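Local coordinates for protein endoglucanase (Acetivibrio cellulolyticus, PDB 5NRM) that is a scaffoldin, probably also a cellulase, whose type I cohesin domain binds the dockerin of an enzyme to build the cellulosome, at residues 20-25 / 95-100; 37-42 / 74-79; 113-118 / 133-138. All blocks are in the same frame, centred on the assembly; numbering follows the deposited sequence.

Interaction 1. Residues 20-25 / 95-100; sequences VPVKLS and ANLNFN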
loop_
_atom_site.group_PDB
_atom_site.type_symbol
_atom_site.label_atom_id
_atom_site.label_comp_id
_atom_site.label_asym_id
_atom_site.label_seq_id
_atom_site.Cartn_x
_atom_site.Cartn_y
_atom_site.Cartn_z
ATOM N N VAL A 20 -11.322 -10.351 -3.827
ATOM C CA VAL A 20 -10.933 -10.445 -2.395
ATOM C C VAL A 20 -10.737 -9.028 -1.851
ATOM O O VAL A 20 -9.782 -8.355 -2.279
ATOM C CB VAL A 20 -9.632 -11.234 -2.228
ATOM C CG1 VAL A 20 -9.300 -11.302 -0.744
ATOM C CG2 VAL A 20 -9.792 -12.666 -2.793
ATOM N N PRO A 21 -11.688 -8.566 -1.054
ATOM C CA PRO A 21 -11.577 -7.205 -0.487
ATOM C C PRO A 21 -10.539 -7.187 0.635
ATOM O O PRO A 21 -10.398 -8.116 1.456
ATOM C CB PRO A 21 -13.000 -6.918 -0.009
ATOM C CG PRO A 21 -13.886 -7.850 -0.781
ATOM C CD PRO A 21 -13.074 -9.078 -0.914
ATOM N N VAL A 22 -9.799 -6.064 0.671
ATOM C CA VAL A 22 -8.896 -5.674 1.771
ATOM C C VAL A 22 -9.472 -4.433 2.410
ATOM O O VAL A 22 -9.805 -3.454 1.711
ATOM C CB VAL A 22 -7.480 -5.370 1.217
ATOM C CG1 VAL A 22 -6.555 -4.968 2.345
ATOM C CG2 VAL A 22 -6.904 -6.528 0.423
ATOM N N LYS A 23 -9.672 -4.490 3.714
ATOM C CA LYS A 23 -10.493 -3.477 4.409
ATOM C C LYS A 23 -9.689 -2.810 5.531
ATOM O O LYS A 23 -8.731 -3.405 6.078
ATOM C CB LYS A 23 -11.702 -4.125 5.014
ATOM C CG LYS A 23 -12.634 -4.738 3.985
ATOM C CD LYS A 23 -13.774 -5.517 4.636
ATOM C CE LYS A 23 -14.940 -4.599 4.722
ATOM N NZ LYS A 23 -16.061 -5.297 5.329
ATOM N N LEU A 24 -10.121 -1.579 5.855
ATOM C CA LEU A 24 -9.676 -0.844 7.039
ATOM C C LEU A 24 -10.870 -0.640 7.909
ATOM O O LEU A 24 -11.999 -0.357 7.448
ATOM C CB LEU A 24 -9.092 0.486 6.652
ATOM C CG LEU A 24 -7.918 0.454 5.735
ATOM C CD1 LEU A 24 -7.406 1.878 5.526
ATOM C CD2 LEU A 24 -6.777 -0.442 6.246
ATOM N N SER A 25 -10.638 -0.772 9.212
ATOM C CA SER A 25 -11.641 -0.423 10.192
ATOM C C SER A 25 -10.989 0.274 11.368
ATOM O O SER A 25 -9.810 0.081 11.624
ATOM C CB SER A 25 -12.448 -1.645 10.663
ATOM O OG SER A 25 -11.689 -2.416 11.580
ATOM N N ALA A 95 -9.002 -1.967 -0.883
ATOM C CA ALA A 95 -8.587 -2.525 -2.185
ATOM C C ALA A 95 -9.441 -3.719 -2.511
ATOM O O ALA A 95 -9.789 -4.498 -1.610
ATOM C CB ALA A 95 -7.134 -2.937 -2.184
ATOM N N ASN A 96 -9.727 -3.902 -3.795
ATOM C CA ASN A 96 -10.362 -5.144 -4.337
ATOM C C ASN A 96 -9.336 -5.854 -5.192
ATOM O O ASN A 96 -8.903 -5.262 -6.204
ATOM C CB ASN A 96 -11.607 -4.755 -5.139
ATOM C CG ASN A 96 -12.690 -4.189 -4.229
ATOM O OD1 ASN A 96 -13.108 -2.965 -4.370
ATOM N ND2 ASN A 96 -13.152 -5.003 -3.330
ATOM N N LEU A 97 -9.001 -7.086 -4.830
ATOM C CA LEU A 97 -8.025 -7.845 -5.520
ATOM C C LEU A 97 -8.792 -8.821 -6.418
ATOM O O LEU A 97 -9.560 -9.624 -5.921
ATOM C CB LEU A 97 -7.124 -8.548 -4.531
ATOM C CG LEU A 97 -6.434 -7.672 -3.483
ATOM C CD1 LEU A 97 -5.622 -8.617 -2.564
ATOM C CD2 LEU A 97 -5.594 -6.564 -4.134
ATOM N N ASN A 98 -8.510 -8.771 -7.695
ATOM C CA ASN A 98 -9.197 -9.628 -8.682
ATOM C C ASN A 98 -8.314 -10.769 -9.168
ATOM O O ASN A 98 -7.235 -10.548 -9.704
ATOM C CB ASN A 98 -9.628 -8.775 -9.874
ATOM C CG ASN A 98 -10.432 -7.582 -9.458
ATOM O OD1 ASN A 98 -11.468 -7.771 -8.832
ATOM N ND2 ASN A 98 -10.021 -6.377 -9.876
ATOM N N PHE A 99 -8.718 -11.995 -8.857
ATOM C CA PHE A 99 -8.052 -13.199 -9.282
ATOM C C PHE A 99 -8.939 -14.051 -10.196
ATOM O O PHE A 99 -10.149 -14.028 -10.091
ATOM C CB PHE A 99 -7.762 -14.045 -8.027
ATOM C CG PHE A 99 -6.843 -13.375 -7.032
ATOM C CD1 PHE A 99 -5.460 -13.372 -7.217
ATOM C CD2 PHE A 99 -7.398 -12.709 -5.934
ATOM C CE1 PHE A 99 -4.656 -12.784 -6.223
ATOM C CE2 PHE A 99 -6.606 -12.158 -4.969
ATOM C CZ PHE A 99 -5.229 -12.148 -5.155
ATOM N N ASN A 100 -8.300 -14.930 -10.985
ATOM C CA ASN A 100 -8.941 -16.107 -11.537
ATOM C C ASN A 100 -8.463 -17.299 -10.687
ATOM O O ASN A 100 -7.272 -17.405 -10.400
ATOM C CB ASN A 100 -8.506 -16.287 -12.967
ATOM C CG ASN A 100 -9.135 -15.304 -13.926
ATOM O OD1 ASN A 100 -10.227 -14.788 -13.697
ATOM N ND2 ASN A 100 -8.414 -14.989 -14.973
#

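Interaction 2. Residues 37-42 / 74-79; sequences FTVTYD and LKVLFL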
loop_
_atom_site.group_PDB
_atom_site.type_symbol
_atom_site.label_atom_id
_atom_site.label_comp_id
_atom_site.label_asym_id
_atom_site.label_seq_id
_atom_site.Cartn_x
_atom_site.Cartn_y
_atom_site.Cartn_z
ATOM N N PHE A 37 1.841 -1.474 2.001
ATOM C CA PHE A 37 1.935 -2.856 2.527
ATOM C C PHE A 37 2.037 -3.822 1.378
ATOM O O PHE A 37 1.789 -3.449 0.223
ATOM C CB PHE A 37 0.797 -3.223 3.496
ATOM C CG PHE A 37 -0.590 -3.084 2.933
ATOM C CD1 PHE A 37 -1.205 -4.056 2.183
ATOM C CD2 PHE A 37 -1.304 -1.891 3.131
ATOM C CE1 PHE A 37 -2.498 -3.899 1.719
ATOM C CE2 PHE A 37 -2.590 -1.723 2.706
ATOM C CZ PHE A 37 -3.192 -2.728 1.963
ATOM N N THR A 38 2.480 -5.031 1.747
ATOM C CA THR A 38 2.648 -6.121 0.798
ATOM C C THR A 38 1.517 -7.097 1.065
ATOM O O THR A 38 1.206 -7.407 2.196
ATOM C CB THR A 38 3.966 -6.827 1.021
ATOM O OG1 THR A 38 5.047 -5.945 0.783
ATOM C CG2 THR A 38 4.178 -8.041 0.091
ATOM N N VAL A 39 0.932 -7.629 -0.030
ATOM C CA VAL A 39 -0.036 -8.746 -0.004
ATOM C C VAL A 39 0.542 -9.949 -0.720
ATOM O O VAL A 39 0.954 -9.818 -1.852
ATOM C CB VAL A 39 -1.395 -8.377 -0.631
ATOM C CG1 VAL A 39 -2.346 -9.575 -0.548
ATOM C CG2 VAL A 39 -1.992 -7.152 0.003
ATOM N N THR A 40 0.630 -11.049 -0.028
ATOM C CA THR A 40 1.005 -12.344 -0.596
ATOM C C THR A 40 -0.253 -13.141 -0.846
ATOM O O THR A 40 -1.248 -13.019 -0.138
ATOM C CB THR A 40 2.063 -13.092 0.196
ATOM O OG1 THR A 40 1.600 -13.279 1.509
ATOM C CG2 THR A 40 3.332 -12.278 0.199
ATOM N N TYR A 41 -0.191 -14.004 -1.857
ATOM C CA TYR A 41 -1.323 -14.897 -2.190
ATOM C C TYR A 41 -0.779 -16.205 -2.665
ATOM O O TYR A 41 0.338 -16.293 -3.244
ATOM C CB TYR A 41 -2.285 -14.210 -3.150
ATOM C CG TYR A 41 -1.676 -13.892 -4.481
ATOM C CD1 TYR A 41 -1.712 -14.838 -5.552
ATOM C CD2 TYR A 41 -1.048 -12.678 -4.717
ATOM C CE1 TYR A 41 -1.090 -14.565 -6.759
ATOM C CE2 TYR A 41 -0.443 -12.409 -5.911
ATOM C CZ TYR A 41 -0.461 -13.334 -6.959
ATOM O OH TYR A 41 0.184 -13.086 -8.179
ATOM N N ASP A 42 -1.617 -17.221 -2.568
ATOM C CA ASP A 42 -1.169 -18.576 -2.992
ATOM C C ASP A 42 -1.266 -18.690 -4.512
ATOM O O ASP A 42 -2.357 -18.923 -5.108
ATOM C CB ASP A 42 -2.040 -19.637 -2.326
ATOM C CG ASP A 42 -1.652 -21.048 -2.673
ATOM O OD1 ASP A 42 -0.803 -21.227 -3.573
ATOM O OD2 ASP A 42 -2.208 -21.966 -2.015
ATOM N N LEU A 74 2.128 -8.798 -4.125
ATOM C CA LEU A 74 1.602 -7.499 -4.492
ATOM C C LEU A 74 2.149 -6.424 -3.547
ATOM O O LEU A 74 2.315 -6.681 -2.351
ATOM C CB LEU A 74 0.076 -7.479 -4.433
ATOM C CG LEU A 74 -0.674 -8.604 -5.136
ATOM C CD1 LEU A 74 -2.160 -8.517 -4.908
ATOM C CD2 LEU A 74 -0.318 -8.663 -6.640
ATOM N N LYS A 75 2.333 -5.226 -4.121
ATOM C CA LYS A 75 2.698 -4.033 -3.347
ATOM C C LYS A 75 1.553 -3.049 -3.483
ATOM O O LYS A 75 1.053 -2.844 -4.616
ATOM C CB LYS A 75 4.004 -3.437 -3.896
ATOM C CG LYS A 75 5.138 -4.427 -4.082
ATOM C CD LYS A 75 5.628 -5.057 -2.795
ATOM C CE LYS A 75 6.129 -4.033 -1.802
ATOM N NZ LYS A 75 7.073 -4.522 -0.763
ATOM N N VAL A 76 1.146 -2.436 -2.367
ATOM C CA VAL A 76 0.009 -1.573 -2.317
ATOM C C VAL A 76 0.484 -0.225 -1.802
ATOM O O VAL A 76 1.278 -0.192 -0.844
ATOM C CB VAL A 76 -1.097 -2.106 -1.460
ATOM C CG1 VAL A 76 -2.330 -1.207 -1.529
ATOM C CG2 VAL A 76 -1.512 -3.512 -1.974
ATOM N N LEU A 77 0.032 0.902 -2.373
ATOM C CA LEU A 77 0.483 2.207 -1.958
ATOM C C LEU A 77 -0.692 3.188 -2.037
ATOM O O LEU A 77 -1.393 3.243 -3.077
ATOM C CB LEU A 77 1.591 2.699 -2.918
ATOM C CG LEU A 77 2.141 4.105 -2.625
ATOM C CD1 LEU A 77 2.883 4.151 -1.333
ATOM C CD2 LEU A 77 3.139 4.434 -3.723
ATOM N N PHE A 78 -0.837 4.057 -1.052
ATOM C CA PHE A 78 -1.789 5.154 -1.056
ATOM C C PHE A 78 -1.117 6.409 -0.473
ATOM O O PHE A 78 -0.389 6.329 0.532
ATOM C CB PHE A 78 -3.055 4.845 -0.211
ATOM C CG PHE A 78 -3.942 6.016 0.032
ATOM C CD1 PHE A 78 -4.843 6.520 -0.962
ATOM C CD2 PHE A 78 -3.848 6.709 1.212
ATOM C CE1 PHE A 78 -5.603 7.634 -0.717
ATOM C CE2 PHE A 78 -4.641 7.841 1.484
ATOM C CZ PHE A 78 -5.495 8.338 0.499
ATOM N N LEU A 79 -1.399 7.579 -1.062
ATOM C CA LEU A 79 -1.084 8.847 -0.444
ATOM C C LEU A 79 -2.104 9.874 -0.846
ATOM O O LEU A 79 -2.471 9.945 -2.038
ATOM C CB LEU A 79 0.314 9.278 -0.990
ATOM C CG LEU A 79 0.820 10.653 -0.482
ATOM C CD1 LEU A 79 1.090 10.662 1.031
ATOM C CD2 LEU A 79 2.030 11.118 -1.249
#

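Interaction 3. Residues 113-118 / 133-138; sequences VSISGT and VTNGAV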
loop_
_atom_site.group_PDB
_atom_site.type_symbol
_atom_site.label_atom_id
_atom_site.label_comp_id
_atom_site.label_asym_id
_atom_site.label_seq_id
_atom_site.Cartn_x
_atom_site.Cartn_y
_atom_site.Cartn_z
ATOM N N VAL A 113 -4.538 -15.480 1.381
ATOM C CA VAL A 113 -4.250 -14.140 0.897
ATOM C C VAL A 113 -3.925 -13.367 2.210
ATOM O O VAL A 113 -4.769 -13.284 3.085
ATOM C CB VAL A 113 -5.415 -13.456 0.176
ATOM C CG1 VAL A 113 -5.038 -12.091 -0.343
ATOM C CG2 VAL A 113 -5.890 -14.292 -1.008
ATOM N N SER A 114 -2.705 -12.853 2.321
ATOM C CA SER A 114 -2.165 -12.408 3.628
ATOM C C SER A 114 -1.425 -11.091 3.449
ATOM O O SER A 114 -0.799 -10.799 2.394
ATOM C CB SER A 114 -1.154 -13.411 4.127
ATOM O OG SER A 114 -1.718 -14.688 4.176
ATOM N N ILE A 115 -1.375 -10.324 4.559
ATOM C CA ILE A 115 -0.395 -9.227 4.623
ATOM C C ILE A 115 0.964 -9.825 4.944
ATOM O O ILE A 115 1.041 -10.767 5.764
ATOM C CB ILE A 115 -0.834 -8.249 5.700
ATOM C CG1 ILE A 115 -2.250 -7.693 5.477
ATOM C CG2 ILE A 115 0.209 -7.087 5.805
ATOM C CD1 ILE A 115 -2.535 -6.979 4.152
ATOM N N SER A 116 2.017 -9.348 4.281
ATOM C CA SER A 116 3.367 -9.809 4.459
ATOM C C SER A 116 4.281 -8.654 4.939
ATOM O O SER A 116 4.183 -7.577 4.422
ATOM C CB SER A 116 3.897 -10.363 3.111
ATOM O OG SER A 116 5.231 -10.833 3.235
ATOM N N GLY A 117 5.101 -8.920 5.951
ATOM C CA GLY A 117 6.015 -7.917 6.490
ATOM C C GLY A 117 5.289 -6.793 7.188
ATOM O O GLY A 117 4.187 -6.983 7.729
ATOM N N THR A 118 5.930 -5.631 7.276
ATOM C CA THR A 118 5.404 -4.541 8.105
ATOM C C THR A 118 4.574 -3.598 7.299
ATOM O O THR A 118 5.078 -2.983 6.375
ATOM C CB THR A 118 6.613 -3.830 8.807
ATOM O OG1 THR A 118 7.250 -4.738 9.736
ATOM C CG2 THR A 118 6.179 -2.583 9.536
ATOM N N VAL A 133 -3.611 -6.784 12.203
ATOM C CA VAL A 133 -3.764 -7.467 10.933
ATOM C C VAL A 133 -4.608 -8.759 11.080
ATOM O O VAL A 133 -4.371 -9.581 11.957
ATOM C CB VAL A 133 -2.398 -7.801 10.347
ATOM C CG1 VAL A 133 -2.484 -8.734 9.140
ATOM C CG2 VAL A 133 -1.644 -6.536 10.018
ATOM N N THR A 134 -5.553 -8.986 10.156
ATOM C CA THR A 134 -6.245 -10.259 10.063
ATOM C C THR A 134 -6.142 -10.706 8.603
ATOM O O THR A 134 -6.528 -9.977 7.673
ATOM C CB THR A 134 -7.729 -10.119 10.444
ATOM O OG1 THR A 134 -7.792 -9.576 11.766
ATOM C CG2 THR A 134 -8.448 -11.479 10.342
ATOM N N ASN A 135 -5.606 -11.890 8.389
ATOM C CA ASN A 135 -5.452 -12.406 7.052
ATOM C C ASN A 135 -6.701 -13.151 6.554
ATOM O O ASN A 135 -7.646 -13.415 7.313
ATOM C CB ASN A 135 -4.235 -13.305 7.001
ATOM C CG ASN A 135 -2.965 -12.514 7.213
ATOM O OD1 ASN A 135 -2.819 -11.421 6.673
ATOM N ND2 ASN A 135 -2.055 -13.047 8.032
ATOM N N GLY A 136 -6.727 -13.356 5.245
ATOM C CA GLY A 136 -7.872 -13.938 4.616
ATOM C C GLY A 136 -7.535 -15.041 3.686
ATOM O O GLY A 136 -6.456 -15.735 3.812
ATOM N N ALA A 137 -8.470 -15.270 2.757
ATOM C CA ALA A 137 -8.351 -16.470 1.877
ATOM C C ALA A 137 -9.474 -16.518 0.873
ATOM O O ALA A 137 -10.530 -15.913 1.097
ATOM C CB ALA A 137 -8.415 -17.774 2.696
ATOM N N VAL A 138 -9.231 -17.273 -0.202
ATOM C CA VAL A 138 -10.316 -17.776 -1.065
ATOM C C VAL A 138 -10.607 -19.205 -0.669
ATOM O O VAL A 138 -9.706 -20.087 -0.674
ATOM C CB VAL A 138 -9.986 -17.666 -2.563
ATOM C CG1 VAL A 138 -11.181 -18.189 -3.400
ATOM C CG2 VAL A 138 -9.585 -16.273 -2.959
HETATM O O HOH W 1 -4.133 -16.019 5.065
HETATM O O HOH W 2 0.626 -11.730 8.167
#

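Interaction 1. Residues 20-25 / 95-100
The carbonyl oxygen of Ala95 is the best-held polar atom, met by two donors of unequal strength. Val22 N supplies the real hydrogen bond at 2.8 Å from Ala95 O, lying nearly along the C=O axis and almost straight at its hydrogen (171°). Pro21 adds a weaker grip, a C-H...O contact in which its CA stands 3.4 Å from Ala95 O. The return bond, from Ala95 N to Val22 O, completes one antiparallel hydrogen-bonded pair, and Val20 with Leu97 makes the next, its shorter bond running 2.8 Å from Val20 N to Leu97 O. Between these pairs lies the non-hydrogen-bonded pair of Pro21 and Asn96. A proline suits this site because, having no N-H, it costs this strand pairing nothing. Its ring lies beside the carboxamide of Asn96, with CB 3.8 Å from ND2, on the partly exposed face of the sheet.

The side chains of Val20, Val22, Ala95 and Leu97 fill the buried face. Leu97 has CG anti to the carbonyl carbon (chi1 -55°), which lets its CD1 reach Val22 CG2 at 3.9 Å. Both valines hold CG1 anti to the backbone N, leaving CG2 beside that N; in Val20 this branch meets Phe99 CE2 obliquely at 3.9 Å. Beta-branched valine favours the extended backbone, while the small Ala95 brings only one methyl against Val22.

Strand 17-25 has a second neighbour in strand 4-12, where Pro21 pairs by backbone with Asp8. Strand 92-101 is flanked on its other edge by strand 46-53, Asn98 ND2 binding Ser50 and Asp52 there, so the contact sits mid-sheet, its buried side turned to Phe64 and Ile66 of strand 64-70.

Interaction 2. Residues 37-42 / 74-79
Four backbone hydrogen bonds join the strands, in two antiparallel hydrogen-bonded pairs. Phe37 and Val76 form one, with Val76 N 2.9 Å from Phe37 O and nearly on the C=O axis. Val39 and Leu74 form the other, its shorter bond spanning 2.8 Å from Leu74 N to Val39 O. The non-hydrogen-bonded pair between them, Thr38 and Lys75, brings Thr38 CA to 3.2 Å from Leu74 O in a C-H...O contact.

The polar side-chain contact belongs to that middle pair. In the conformer described, one of two, Lys75 bends at chi2 and chi3 and runs alongside Thr38, so that Lys75 NZ donates to Thr38 OG1 across 2.9 Å. Threonine suits the place, offering an acceptor while its beta branch favours the strand.

Aromatic contacts lie on the opposite face. Phe37 takes the crowded first torsion, CG between the backbone N and the carbonyl carbon (chi1 57°), which lays its ring beside Val76. Val76 CB stands 4.1 Å from the ring centroid and 16° off the normal, a CH-pi contact over the face, while Val39 CG2 lies at the ring's edge. Tyr41 crosses Leu74 at about a right angle, CE2 meeting CD2 at 3.8 Å, and its hydroxyl is held by Gly72 N.

Strand 34-41 lies between strands 73-79 and 110-116, and strand 64-70 borders 73-79 on the other side. The face carrying Thr38 and Lys75 is the one that meets the dockerin: Lys75 and Leu77 pack on Leu60 of the dockerin chain, and Leu79 on its Ala17.

Interaction 3. Residues 113-118 / 133-138
Asn135 stands where strand 132-140 is interrupted, and its side chain takes over part of the pairing. From CB, which comes near Val113 O and Ser114 OG, the chain turns with CG anti to the carbonyl carbon (chi1 -67°). CG then comes to rest against Ser114, 3.7 Å from its CB. At the tip, OD1 accepts from Ile115 N at 2.8 Å, a bond of 159° at the hydrogen whose donor lies 40° above the carboxamide plane. The other branch, ND2, donates to a water 3.0 Å away. That water in turn donates to Ile115 O, 2.6 Å from it. The carboxamide thus serves both the N-H and, through water, the C=O of one residue, much as a paired backbone would. Asparagine suits this gap because its side chain carries the two groups of a peptide bond.

Backbone pairing is made at Gly136, in a single antiparallel hydrogen-bonded pair with Val113. The bond from Gly136 N to Val113 O is 2.9 Å and nearly on the C=O axis. Its partner, Val113 N to Gly136 O at 3.1 Å, approaches from well above the carbonyl plane. Gly136 O also accepts from a second water, which is hydrogen-bonded to Ser114 OG, so two donors hold this oxygen. With no side chain, Gly136 puts nothing beside the buried Val113.

Ile115 and Val133 cross obliquely, CG1 to CG1 at 3.8 Å, adding an apolar contact beyond the amide.

Strand 110-116 is flanked on its other edge by strand 34-41, through backbone bonds of Ser114 with Thr40 and Ser116 with Thr38. Strand 132-140 runs parallel to strand 4-12 on its far side, and Ile115 reaches Leu5 and Ile7 there.

How the interactions relate
From the N terminus, strand 4-12 is followed by 17-25, which pairs with the distant strand 92-101; interaction 1 therefore closes the longest loop of the three. Interaction 2 is nested inside it, joining 37-42 to 74-79. Interaction 3 follows in series, closing a short loop near the C terminus, and none of the three cross. In the cohesin beta-sandwich, interactions 1 and 2 face each other through the core, where Phe99 meets Tyr41 and Leu97 packs on Val39 and Leu74. Interaction 3 adjoins interaction 2 directly, since strands 34-41 and 110-116 are neighbours, and reaches interaction 1 through Val138 against Val20. It thereby joins the sheet carrying the dockerin-binding face to strand 4-12, the parallel neighbour of 132-140.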